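Local coordinates for protein glycerol dehydrogenase (Schizosaccharomyces pombe, PDB 1TA9) that catalyses the NAD+-dependent oxidation of glycerol to dihydroxyacetone, probably with zinc as cofactor, and takes part in the assimilation of glycerol, at residues Ser113-Gln116 / Thr120-Lys123; Asp269-Tyr274 / Val295-Leu300; Ala275-Leu280 / Thr288-Asn293. One frame throughout, in Å; residues are numbered along the deposited sequence.

Contact 1: residues Ser113-Gln116 / Thr120-Lys123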
ATOM      1  N   SER B 113      21.762  11.053 -51.062  1.00 25.37           N
ATOM      2  CA  SER B 113      20.848  12.094 -50.605  1.00 25.28           C
ATOM      3  C   SER B 113      21.448  13.487 -50.749  1.00 25.48           C
ATOM      4  O   SER B 113      20.803  14.402 -51.259  1.00 25.53           O
ATOM      5  CB  SER B 113      20.466  11.856 -49.140  1.00 25.02           C
ATOM      6  OG  SER B 113      19.650  12.906 -48.652  1.00 24.45           O
ATOM      7  N   LEU B 114      22.687  13.646 -50.295  1.00 25.59           N
ATOM      8  CA  LEU B 114      23.362  14.934 -50.365  1.00 25.72           C
ATOM      9  C   LEU B 114      23.648  15.335 -51.810  1.00 26.03           C
ATOM     10  O   LEU B 114      23.541  16.511 -52.167  1.00 25.87           O
ATOM     11  CB  LEU B 114      24.662  14.881 -49.556  1.00 25.53           C
ATOM     12  CG  LEU B 114      24.481  14.467 -48.087  1.00 25.37           C
ATOM     13  CD1 LEU B 114      25.827  14.479 -47.374  1.00 25.36           C
ATOM     14  CD2 LEU B 114      23.504  15.416 -47.400  1.00 25.01           C
ATOM     15  N   SER B 115      24.008  14.357 -52.638  1.00 26.51           N
ATOM     16  CA  SER B 115      24.301  14.612 -54.049  1.00 27.09           C
ATOM     17  C   SER B 115      23.054  15.070 -54.791  1.00 27.31           C
ATOM     18  O   SER B 115      23.076  16.074 -55.499  1.00 27.41           O
ATOM     19  CB  SER B 115      24.847  13.350 -54.721  1.00 27.14           C
ATOM     20  OG  SER B 115      26.139  13.036 -54.237  1.00 27.57           O
ATOM     21  N   GLN B 116      21.968  14.322 -54.623  1.00 27.64           N
ATOM     22  CA  GLN B 116      20.702  14.642 -55.272  1.00 27.82           C
ATOM     23  C   GLN B 116      20.224  16.034 -54.889  1.00 27.58           C
ATOM     24  O   GLN B 116      19.265  16.549 -55.463  1.00 27.54           O
ATOM     25  CB  GLN B 116      19.638  13.614 -54.882  1.00 28.46           C
ATOM     26  CG  GLN B 116      19.959  12.196 -55.314  1.00 29.54           C
ATOM     27  CD  GLN B 116      19.018  11.172 -54.706  1.00 30.14           C
ATOM     28  OE1 GLN B 116      19.151   9.973 -54.949  1.00 30.70           O
ATOM     29  NE2 GLN B 116      18.063  11.640 -53.907  1.00 30.58           N
ATOM     30  N   THR B 120      28.576  18.579 -52.914  1.00 26.11           N
ATOM     31  CA  THR B 120      29.777  17.897 -53.371  1.00 26.45           C
ATOM     32  C   THR B 120      30.187  17.049 -52.175  1.00 26.50           C
ATOM     33  O   THR B 120      30.305  17.560 -51.063  1.00 26.56           O
ATOM     34  CB  THR B 120      30.909  18.893 -53.701  1.00 26.58           C
ATOM     35  OG1 THR B 120      30.525  19.704 -54.819  1.00 26.96           O
ATOM     36  CG2 THR B 120      32.193  18.149 -54.036  1.00 26.74           C
ATOM     37  N   VAL B 121      30.395  15.756 -52.393  1.00 26.58           N
ATOM     38  CA  VAL B 121      30.757  14.874 -51.295  1.00 26.73           C
ATOM     39  C   VAL B 121      32.098  14.179 -51.468  1.00 26.93           C
ATOM     40  O   VAL B 121      32.328  13.477 -52.454  1.00 26.92           O
ATOM     41  CB  VAL B 121      29.670  13.797 -51.082  1.00 26.67           C
ATOM     42  CG1 VAL B 121      30.046  12.894 -49.921  1.00 26.66           C
ATOM     43  CG2 VAL B 121      28.328  14.463 -50.824  1.00 26.62           C
ATOM     44  N   THR B 122      32.981  14.377 -50.496  1.00 27.12           N
ATOM     45  CA  THR B 122      34.293  13.749 -50.509  1.00 27.40           C
ATOM     46  C   THR B 122      34.150  12.418 -49.784  1.00 27.68           C
ATOM     47  O   THR B 122      33.944  12.381 -48.572  1.00 27.70           O
ATOM     48  CB  THR B 122      35.336  14.609 -49.775  1.00 27.44           C
ATOM     49  OG1 THR B 122      35.414  15.898 -50.397  1.00 27.35           O
ATOM     50  CG2 THR B 122      36.706  13.944 -49.822  1.00 27.57           C
ATOM     51  N   LYS B 123      34.246  11.328 -50.534  1.00 27.88           N
ATOM     52  CA  LYS B 123      34.112   9.995 -49.966  1.00 28.20           C
ATOM     53  C   LYS B 123      35.464   9.425 -49.559  1.00 28.44           C
ATOM     54  O   LYS B 123      36.319   9.151 -50.404  1.00 28.45           O
ATOM     55  CB  LYS B 123      33.428   9.073 -50.977  1.00 28.22           C
ATOM     56  CG  LYS B 123      32.048   9.562 -51.404  1.00 28.42           C
ATOM     57  CD  LYS B 123      31.415   8.655 -52.452  1.00 28.58           C
ATOM     58  CE  LYS B 123      32.215   8.653 -53.744  1.00 28.66           C
ATOM     59  NZ  LYS B 123      31.575   7.801 -54.786  1.00 28.97           N
TER
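L114, on the last turn of helix 100-115, meets V121 of strand 120-125 in a small apolar contact. The touching atoms lie close to both backbones: the CB methylene of L114 is 3.9 Å from CG2 of V121. With V121 CG1 anti to the backbone N (chi1 -179°), CG2 takes the place beside that N, and this is the branch facing the helix. The L114 side chain also packs on Y83 and V86 of helix 82-86 and on M119. The two segments belong to a beta-alpha-beta unit in which helix 100-115 connects strand 93-98 to strand 120-125, parallel neighbours at one margin of the six-stranded sheet. After the helix the chain turns back quickly, and the CA atoms of S115 and T120 are 6.4 Å apart.

Polar groups add little across the contact, and no hydrogen bond joins helix to strand here. S115 OG stands 4.3 Å from V121 CG2, but its polar partner is V111 O in the preceding turn of the helix. The strand's backbone bonds run along one neighbour, strand 93-98 and K92 just before it: T120 pairs with K92 and A94, T122 with A94 and V96.

Contact 2: residues Asp269-Tyr274 / Val295-Leu300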
ATOM      1  N   ASP B 269      14.589   3.245 -16.883  1.00 10.03           N
ATOM      2  CA  ASP B 269      13.178   2.907 -17.045  1.00  9.98           C
ATOM      3  C   ASP B 269      12.842   2.301 -18.400  1.00  9.72           C
ATOM      4  O   ASP B 269      12.054   1.357 -18.491  1.00  9.87           O
ATOM      5  CB  ASP B 269      12.308   4.146 -16.841  1.00 10.23           C
ATOM      6  CG  ASP B 269      12.245   4.586 -15.390  1.00 10.99           C
ATOM      7  OD1 ASP B 269      11.574   5.605 -15.118  1.00 11.06           O
ATOM      8  OD2 ASP B 269      12.860   3.923 -14.526  1.00 11.10           O
ATOM      9  N   THR B 270      13.428   2.855 -19.455  1.00  9.28           N
ATOM     10  CA  THR B 270      13.170   2.366 -20.808  1.00  9.04           C
ATOM     11  C   THR B 270      13.702   0.949 -21.002  1.00  9.01           C
ATOM     12  O   THR B 270      13.048   0.103 -21.625  1.00  8.77           O
ATOM     13  CB  THR B 270      13.799   3.311 -21.848  1.00  8.84           C
ATOM     14  OG1 THR B 270      13.228   4.615 -21.693  1.00  8.95           O
ATOM     15  CG2 THR B 270      13.533   2.816 -23.268  1.00  8.84           C
ATOM     16  N   LEU B 271      14.887   0.680 -20.466  1.00  8.94           N
ATOM     17  CA  LEU B 271      15.462  -0.651 -20.598  1.00  9.28           C
ATOM     18  C   LEU B 271      14.595  -1.668 -19.858  1.00  9.78           C
ATOM     19  O   LEU B 271      14.336  -2.762 -20.362  1.00  9.61           O
ATOM     20  CB  LEU B 271      16.881  -0.674 -20.034  1.00  9.05           C
ATOM     21  CG  LEU B 271      17.918   0.176 -20.770  1.00  8.91           C
ATOM     22  CD1 LEU B 271      19.241   0.081 -20.025  1.00  9.08           C
ATOM     23  CD2 LEU B 271      18.076  -0.314 -22.217  1.00  8.81           C
ATOM     24  N   GLU B 272      14.150  -1.306 -18.660  1.00 10.11           N
ATOM     25  CA  GLU B 272      13.312  -2.197 -17.870  1.00 11.03           C
ATOM     26  C   GLU B 272      12.032  -2.571 -18.610  1.00 10.38           C
ATOM     27  O   GLU B 272      11.600  -3.719 -18.582  1.00 10.19           O
ATOM     28  CB  GLU B 272      12.964  -1.547 -16.528  1.00 12.72           C
ATOM     29  CG  GLU B 272      14.086  -1.648 -15.503  1.00 16.46           C
ATOM     30  CD  GLU B 272      13.722  -1.038 -14.158  1.00 18.06           C
ATOM     31  OE1 GLU B 272      12.568  -1.216 -13.704  1.00 19.79           O
ATOM     32  OE2 GLU B 272      14.598  -0.393 -13.547  1.00 19.93           O
ATOM     33  N   LYS B 273      11.435  -1.601 -19.287  1.00  9.81           N
ATOM     34  CA  LYS B 273      10.195  -1.848 -20.010  1.00  9.54           C
ATOM     35  C   LYS B 273      10.377  -2.503 -21.374  1.00  9.26           C
ATOM     36  O   LYS B 273       9.622  -3.404 -21.738  1.00  9.08           O
ATOM     37  CB  LYS B 273       9.434  -0.537 -20.234  1.00  9.91           C
ATOM     38  CG  LYS B 273       8.876   0.130 -18.987  1.00 10.58           C
ATOM     39  CD  LYS B 273       8.215   1.454 -19.375  1.00 10.98           C
ATOM     40  CE  LYS B 273       7.620   2.174 -18.175  1.00 11.63           C
ATOM     41  NZ  LYS B 273       7.006   3.468 -18.597  1.00 12.36           N
ATOM     42  N   TYR B 274      11.395  -2.071 -22.110  1.00  8.86           N
ATOM     43  CA  TYR B 274      11.584  -2.545 -23.475  1.00  8.76           C
ATOM     44  C   TYR B 274      12.833  -3.315 -23.901  1.00  8.59           C
ATOM     45  O   TYR B 274      12.915  -3.739 -25.050  1.00  8.54           O
ATOM     46  CB  TYR B 274      11.425  -1.341 -24.407  1.00  8.74           C
ATOM     47  CG  TYR B 274      10.130  -0.591 -24.200  1.00  8.87           C
ATOM     48  CD1 TYR B 274       8.922  -1.120 -24.645  1.00  9.00           C
ATOM     49  CD2 TYR B 274      10.107   0.636 -23.531  1.00  9.03           C
ATOM     50  CE1 TYR B 274       7.720  -0.456 -24.432  1.00  9.06           C
ATOM     51  CE2 TYR B 274       8.903   1.315 -23.310  1.00  8.90           C
ATOM     52  CZ  TYR B 274       7.715   0.760 -23.767  1.00  9.19           C
ATOM     53  OH  TYR B 274       6.517   1.412 -23.578  1.00  8.93           O
ATOM     54  N   VAL B 295      16.852   1.832 -28.912  1.00  9.11           N
ATOM     55  CA  VAL B 295      17.904   2.470 -29.694  1.00  8.97           C
ATOM     56  C   VAL B 295      18.089   3.858 -29.077  1.00  9.02           C
ATOM     57  O   VAL B 295      19.220   4.327 -28.903  1.00  8.73           O
ATOM     58  CB  VAL B 295      17.524   2.603 -31.191  1.00  8.90           C
ATOM     59  CG1 VAL B 295      18.513   3.524 -31.899  1.00  8.60           C
ATOM     60  CG2 VAL B 295      17.546   1.226 -31.852  1.00  8.65           C
ATOM     61  N   GLU B 296      16.981   4.508 -28.720  1.00  9.06           N
ATOM     62  CA  GLU B 296      17.085   5.829 -28.101  1.00  9.28           C
ATOM     63  C   GLU B 296      17.753   5.722 -26.727  1.00  9.38           C
ATOM     64  O   GLU B 296      18.589   6.546 -26.372  1.00  9.44           O
ATOM     65  CB  GLU B 296      15.709   6.503 -27.940  1.00  9.41           C
ATOM     66  CG  GLU B 296      15.853   7.939 -27.421  1.00  9.68           C
ATOM     67  CD  GLU B 296      14.568   8.558 -26.895  1.00 10.37           C
ATOM     68  OE1 GLU B 296      14.680   9.471 -26.047  1.00 10.86           O
ATOM     69  OE2 GLU B 296      13.462   8.161 -27.322  1.00 10.31           O
ATOM     70  N   ALA B 297      17.388   4.705 -25.954  1.00  9.58           N
ATOM     71  CA  ALA B 297      17.973   4.523 -24.628  1.00  9.87           C
ATOM     72  C   ALA B 297      19.474   4.243 -24.712  1.00  9.91           C
ATOM     73  O   ALA B 297      20.265   4.792 -23.942  1.00  9.83           O
ATOM     74  CB  ALA B 297      17.271   3.380 -23.897  1.00  9.95           C
ATOM     75  N   ASN B 298      19.858   3.391 -25.655  1.00  9.90           N
ATOM     76  CA  ASN B 298      21.258   3.025 -25.836  1.00 10.36           C
ATOM     77  C   ASN B 298      22.121   4.167 -26.352  1.00 10.44           C
ATOM     78  O   ASN B 298      23.318   4.221 -26.076  1.00 10.65           O
ATOM     79  CB  ASN B 298      21.379   1.864 -26.831  1.00 10.47           C
ATOM     80  CG  ASN B 298      21.002   0.529 -26.227  1.00 10.84           C
ATOM     81  OD1 ASN B 298      20.509   0.455 -25.103  1.00 11.19           O
ATOM     82  ND2 ASN B 298      21.230  -0.541 -26.982  1.00 10.57           N
ATOM     83  N   THR B 299      21.514   5.068 -27.113  1.00 10.64           N
ATOM     84  CA  THR B 299      22.257   6.164 -27.722  1.00 10.86           C
ATOM     85  C   THR B 299      22.064   7.525 -27.069  1.00 10.86           C
ATOM     86  O   THR B 299      22.990   8.061 -26.461  1.00 11.15           O
ATOM     87  CB  THR B 299      21.897   6.272 -29.217  1.00 10.89           C
ATOM     88  OG1 THR B 299      21.773   4.951 -29.767  1.00 11.63           O
ATOM     89  CG2 THR B 299      22.991   7.012 -29.977  1.00 10.96           C
ATOM     90  N   LEU B 300      20.869   8.088 -27.194  1.00 10.60           N
ATOM     91  CA  LEU B 300      20.600   9.406 -26.620  1.00 10.79           C
ATOM     92  C   LEU B 300      20.560   9.439 -25.095  1.00 10.96           C
ATOM     93  O   LEU B 300      21.308  10.194 -24.466  1.00 11.17           O
ATOM     94  CB  LEU B 300      19.281   9.964 -27.166  1.00 10.68           C
ATOM     95  CG  LEU B 300      18.842  11.345 -26.663  1.00 10.86           C
ATOM     96  CD1 LEU B 300      19.830  12.413 -27.116  1.00 10.85           C
ATOM     97  CD2 LEU B 300      17.451  11.650 -27.194  1.00 10.82           C
TER
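T270 turns its methyl rather than its hydroxyl to A297, because its first torsion (chi1 -60°) sets CG2 opposite the backbone N and OG1 beside it. L271 has CG next to its own N and an extended second torsion (chi2 177°), which leaves CD2 as the branch that reaches the other helix. The T270 methyl carbon CG2 lies 3.8 Å from A297 CB, and L271 CD2 comes to 4.1 Å from the same A297 CB, so the single methyl of the alanine receives two side chains. The hydroxyl of T270 is bonded to A266 O, one turn back in its own helix.

L271 and N298 cross at about a right angle, with L271 CD2 3.9 Å from N298 OD1. This is van der Waals contact only. The amide is held from its other end, where ND2 donates to the backbone oxygen of A179, a residue that probably binds NAD+, and more weakly to L226 O, which ties this antiparallel helix pair to the edge of the probable cofactor site. Within the second helix, T299 OG1 donates to V295 O over 2.8 Å, an oxygen that also accepts from T299 N; T299 lies in a wider pi-type turn at 297-300.

The two helix segments run nearly antiparallel, their axes 9.5 Å apart at an angle of 152°. Helix 223-245 packs against both through A233, with L234 also on L271 and I230 on N298. The far side of 295-300 rests on strands 71-75 and 210-214, while I258 of the second subunit packs on T270.

Contact 3: residues Ala275-Leu280 / Thr288-Asn293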
ATOM      1  N   ALA B 275      13.801  -3.508 -23.016  1.00  8.38           N
ATOM      2  CA  ALA B 275      15.014  -4.215 -23.429  1.00  8.42           C
ATOM      3  C   ALA B 275      14.781  -5.581 -24.085  1.00  8.57           C
ATOM      4  O   ALA B 275      15.298  -5.849 -25.177  1.00  8.24           O
ATOM      5  CB  ALA B 275      15.972  -4.363 -22.245  1.00  8.16           C
ATOM      6  N   LEU B 276      14.014  -6.447 -23.431  0.50  8.49           N
ATOM      7  CA  LEU B 276      13.767  -7.773 -23.990  0.50  8.78           C
ATOM      8  C   LEU B 276      12.915  -7.747 -25.253  0.50  8.98           C
ATOM      9  O   LEU B 276      13.130  -8.549 -26.159  0.50  8.95           O
ATOM     10  CB  LEU B 276      13.120  -8.696 -22.952  0.50  8.79           C
ATOM     11  CG  LEU B 276      12.742 -10.094 -23.462  0.50  8.80           C
ATOM     12  CD1 LEU B 276      13.917 -10.730 -24.210  0.50  8.87           C
ATOM     13  CD2 LEU B 276      12.318 -10.965 -22.290  0.50  8.77           C
ATOM     14  N   SER B 277      11.949  -6.835 -25.325  1.00  9.15           N
ATOM     15  CA  SER B 277      11.110  -6.766 -26.518  1.00  9.46           C
ATOM     16  C   SER B 277      11.932  -6.220 -27.695  1.00  9.47           C
ATOM     17  O   SER B 277      11.712  -6.604 -28.840  1.00  9.32           O
ATOM     18  CB  SER B 277       9.841  -5.924 -26.272  1.00  9.79           C
ATOM     19  OG  SER B 277      10.104  -4.728 -25.564  1.00 11.09           O
ATOM     20  N   ALA B 278      12.893  -5.346 -27.410  1.00  9.42           N
ATOM     21  CA  ALA B 278      13.761  -4.801 -28.459  1.00  9.38           C
ATOM     22  C   ALA B 278      14.676  -5.926 -28.949  1.00  9.37           C
ATOM     23  O   ALA B 278      14.943  -6.058 -30.144  1.00  9.22           O
ATOM     24  CB  ALA B 278      14.603  -3.657 -27.910  1.00  9.59           C
ATOM     25  N   ILE B 279      15.172  -6.723 -28.010  1.00  9.12           N
ATOM     26  CA  ILE B 279      16.035  -7.847 -28.358  1.00  9.25           C
ATOM     27  C   ILE B 279      15.287  -8.825 -29.272  1.00  9.35           C
ATOM     28  O   ILE B 279      15.801  -9.235 -30.318  1.00  9.20           O
ATOM     29  CB  ILE B 279      16.519  -8.590 -27.089  1.00  8.92           C
ATOM     30  CG1 ILE B 279      17.528  -7.717 -26.336  1.00  9.08           C
ATOM     31  CG2 ILE B 279      17.138  -9.927 -27.473  1.00  9.27           C
ATOM     32  CD1 ILE B 279      17.992  -8.307 -25.003  1.00  9.12           C
ATOM     33  N   LEU B 280      14.078  -9.207 -28.873  1.00  9.48           N
ATOM     34  CA  LEU B 280      13.279 -10.121 -29.686  1.00 10.01           C
ATOM     35  C   LEU B 280      13.002  -9.490 -31.052  1.00 10.13           C
ATOM     36  O   LEU B 280      13.094 -10.157 -32.085  1.00 10.00           O
ATOM     37  CB  LEU B 280      11.961 -10.455 -28.971  1.00 10.31           C
ATOM     38  CG  LEU B 280      12.121 -11.301 -27.700  1.00 10.44           C
ATOM     39  CD1 LEU B 280      10.829 -11.310 -26.902  1.00 10.46           C
ATOM     40  CD2 LEU B 280      12.520 -12.721 -28.084  1.00 10.72           C
ATOM     41  N   THR B 288      10.105  -2.439 -34.394  1.00 12.77           N
ATOM     42  CA  THR B 288       8.963  -2.043 -33.563  1.00 12.11           C
ATOM     43  C   THR B 288       9.288  -0.767 -32.794  1.00 11.95           C
ATOM     44  O   THR B 288      10.445  -0.362 -32.732  1.00 11.46           O
ATOM     45  CB  THR B 288       8.635  -3.124 -32.524  1.00 12.33           C
ATOM     46  OG1 THR B 288       9.827  -3.449 -31.795  1.00 11.56           O
ATOM     47  CG2 THR B 288       8.092  -4.375 -33.199  1.00 12.28           C
ATOM     48  N   GLU B 289       8.275  -0.138 -32.201  1.00 11.55           N
ATOM     49  CA  GLU B 289       8.521   1.073 -31.425  1.00 11.57           C
ATOM     50  C   GLU B 289       9.363   0.683 -30.208  1.00 11.10           C
ATOM     51  O   GLU B 289      10.208   1.452 -29.748  1.00 10.93           O
ATOM     52  CB  GLU B 289       7.203   1.725 -30.984  1.00 12.11           C
ATOM     53  CG  GLU B 289       7.397   3.080 -30.292  1.00 12.92           C
ATOM     54  CD  GLU B 289       6.094   3.838 -30.078  1.00 13.50           C
ATOM     55  OE1 GLU B 289       6.125   4.899 -29.415  1.00 13.93           O
ATOM     56  OE2 GLU B 289       5.043   3.381 -30.574  1.00 13.65           O
ATOM     57  N   ALA B 290       9.144  -0.525 -29.703  1.00 10.59           N
ATOM     58  CA  ALA B 290       9.901  -1.012 -28.555  1.00 10.40           C
ATOM     59  C   ALA B 290      11.390  -1.027 -28.911  1.00 10.27           C
ATOM     60  O   ALA B 290      12.234  -0.589 -28.123  1.00  9.98           O
ATOM     61  CB  ALA B 290       9.430  -2.416 -28.172  1.00 10.20           C
ATOM     62  N   PHE B 291      11.705  -1.533 -30.100  1.00 10.19           N
ATOM     63  CA  PHE B 291      13.086  -1.584 -30.579  1.00 10.40           C
ATOM     64  C   PHE B 291      13.616  -0.157 -30.681  1.00 10.57           C
ATOM     65  O   PHE B 291      14.715   0.147 -30.217  1.00 10.35           O
ATOM     66  CB  PHE B 291      13.148  -2.249 -31.964  1.00 10.73           C
ATOM     67  CG  PHE B 291      14.502  -2.148 -32.631  1.00 11.15           C
ATOM     68  CD1 PHE B 291      15.572  -2.921 -32.189  1.00 11.31           C
ATOM     69  CD2 PHE B 291      14.701  -1.280 -33.702  1.00 11.19           C
ATOM     70  CE1 PHE B 291      16.824  -2.834 -32.804  1.00 11.31           C
ATOM     71  CE2 PHE B 291      15.948  -1.183 -34.325  1.00 11.34           C
ATOM     72  CZ  PHE B 291      17.012  -1.963 -33.872  1.00 11.70           C
ATOM     73  N   GLU B 292      12.831   0.722 -31.296  1.00 10.67           N
ATOM     74  CA  GLU B 292      13.241   2.116 -31.440  1.00 10.98           C
ATOM     75  C   GLU B 292      13.469   2.773 -30.076  1.00 10.48           C
ATOM     76  O   GLU B 292      14.349   3.624 -29.931  1.00 10.47           O
ATOM     77  CB  GLU B 292      12.181   2.902 -32.223  1.00 12.29           C
ATOM     78  CG  GLU B 292      11.972   2.415 -33.656  1.00 14.31           C
ATOM     79  CD  GLU B 292      12.615   3.321 -34.698  1.00 15.55           C
ATOM     80  OE1 GLU B 292      12.609   2.952 -35.890  1.00 16.26           O
ATOM     81  OE2 GLU B 292      13.118   4.408 -34.334  1.00 16.75           O
ATOM     82  N   ASN B 293      12.678   2.389 -29.077  1.00  9.89           N
ATOM     83  CA  ASN B 293      12.836   2.968 -27.744  1.00  9.49           C
ATOM     84  C   ASN B 293      14.203   2.638 -27.161  1.00  9.25           C
ATOM     85  O   ASN B 293      14.856   3.486 -26.543  1.00  8.58           O
ATOM     86  CB  ASN B 293      11.761   2.452 -26.783  1.00  9.34           C
ATOM     87  CG  ASN B 293      10.383   2.983 -27.105  1.00  9.23           C
ATOM     88  OD1 ASN B 293      10.234   4.012 -27.771  1.00  9.23           O
ATOM     89  ND2 ASN B 293       9.359   2.293 -26.613  1.00  9.19           N
TER
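A278 and F291 bring their backbones close together, with CA atoms 3.9 Å apart. The axes of segments 275-280 and 289-293 approach to 7.7 Å and their N-to-C directions make an angle of 113°, steeply crossed rather than aligned. Segment 275-280 is kinked where the N atoms of L276 and S277 lack bonds to the turn before. The other helix begins just after T288, which occupies the N-cap position: its OG1 accepts from F291 N over 3.2 Å, and a bond between T288 OG1 and S281 OG links this cap to helix 258-284.

The close approach is consistent with the small side chains that meet here. The methyl of A278 sits against the opposing backbone, CB being 3.7 Å from F291 CA, and it also lies near the carbonyl oxygen of A290. Alongside, the methyl of A290 meets the side chain of S277, with A290 CB 3.5 Å from S277 OG. A first torsion of 44° puts that hydroxyl between the backbone N and the carbonyl carbon of its own residue, and there it is hydrogen-bonded to Y274 O, just before the kink in the chain. The F291 ring, extended from its backbone (chi1 171°), presents an edge to A278: CD1 is 3.8 Å from A278 O, which lies near the ring plane. I218 and V219 of helix 215-220 and L226 of helix 223-245 also pack on the ring.

Helices 258-284 and 289-307, successive in the chain, thus form a helical hairpin closed by a short connection, with A278 and A290 on the facing sides of the two helices. It belongs to the all-helical C-terminal domain characteristic of iron-containing alcohol dehydrogenases, and places the F291 side chain about 6 Å from that of A179, a residue that probably binds NAD+.

How the contacts relate
Contacts 2 and 3 are successive levels of one helix pair, 258-284 with 289-307, contact 3 near the connection and contact 2 farther along; their centres lie 9 Å apart. Y274 and N293 bridge them: Y274 CE2 is 3.5 Å from N293 ND2, while the Y274 ring also packs on A290. Both contacts touch the second and third subunits. In contact 2 the L271 side chain lies about 9 Å from the bound potassium, and N298 lies about 6 Å, side chain to side chain, from D182, a potassium ligand. Contact 1 stands apart in the parallel-sheet domain, its centre 33 Å from those of both others and away from the annotated sites.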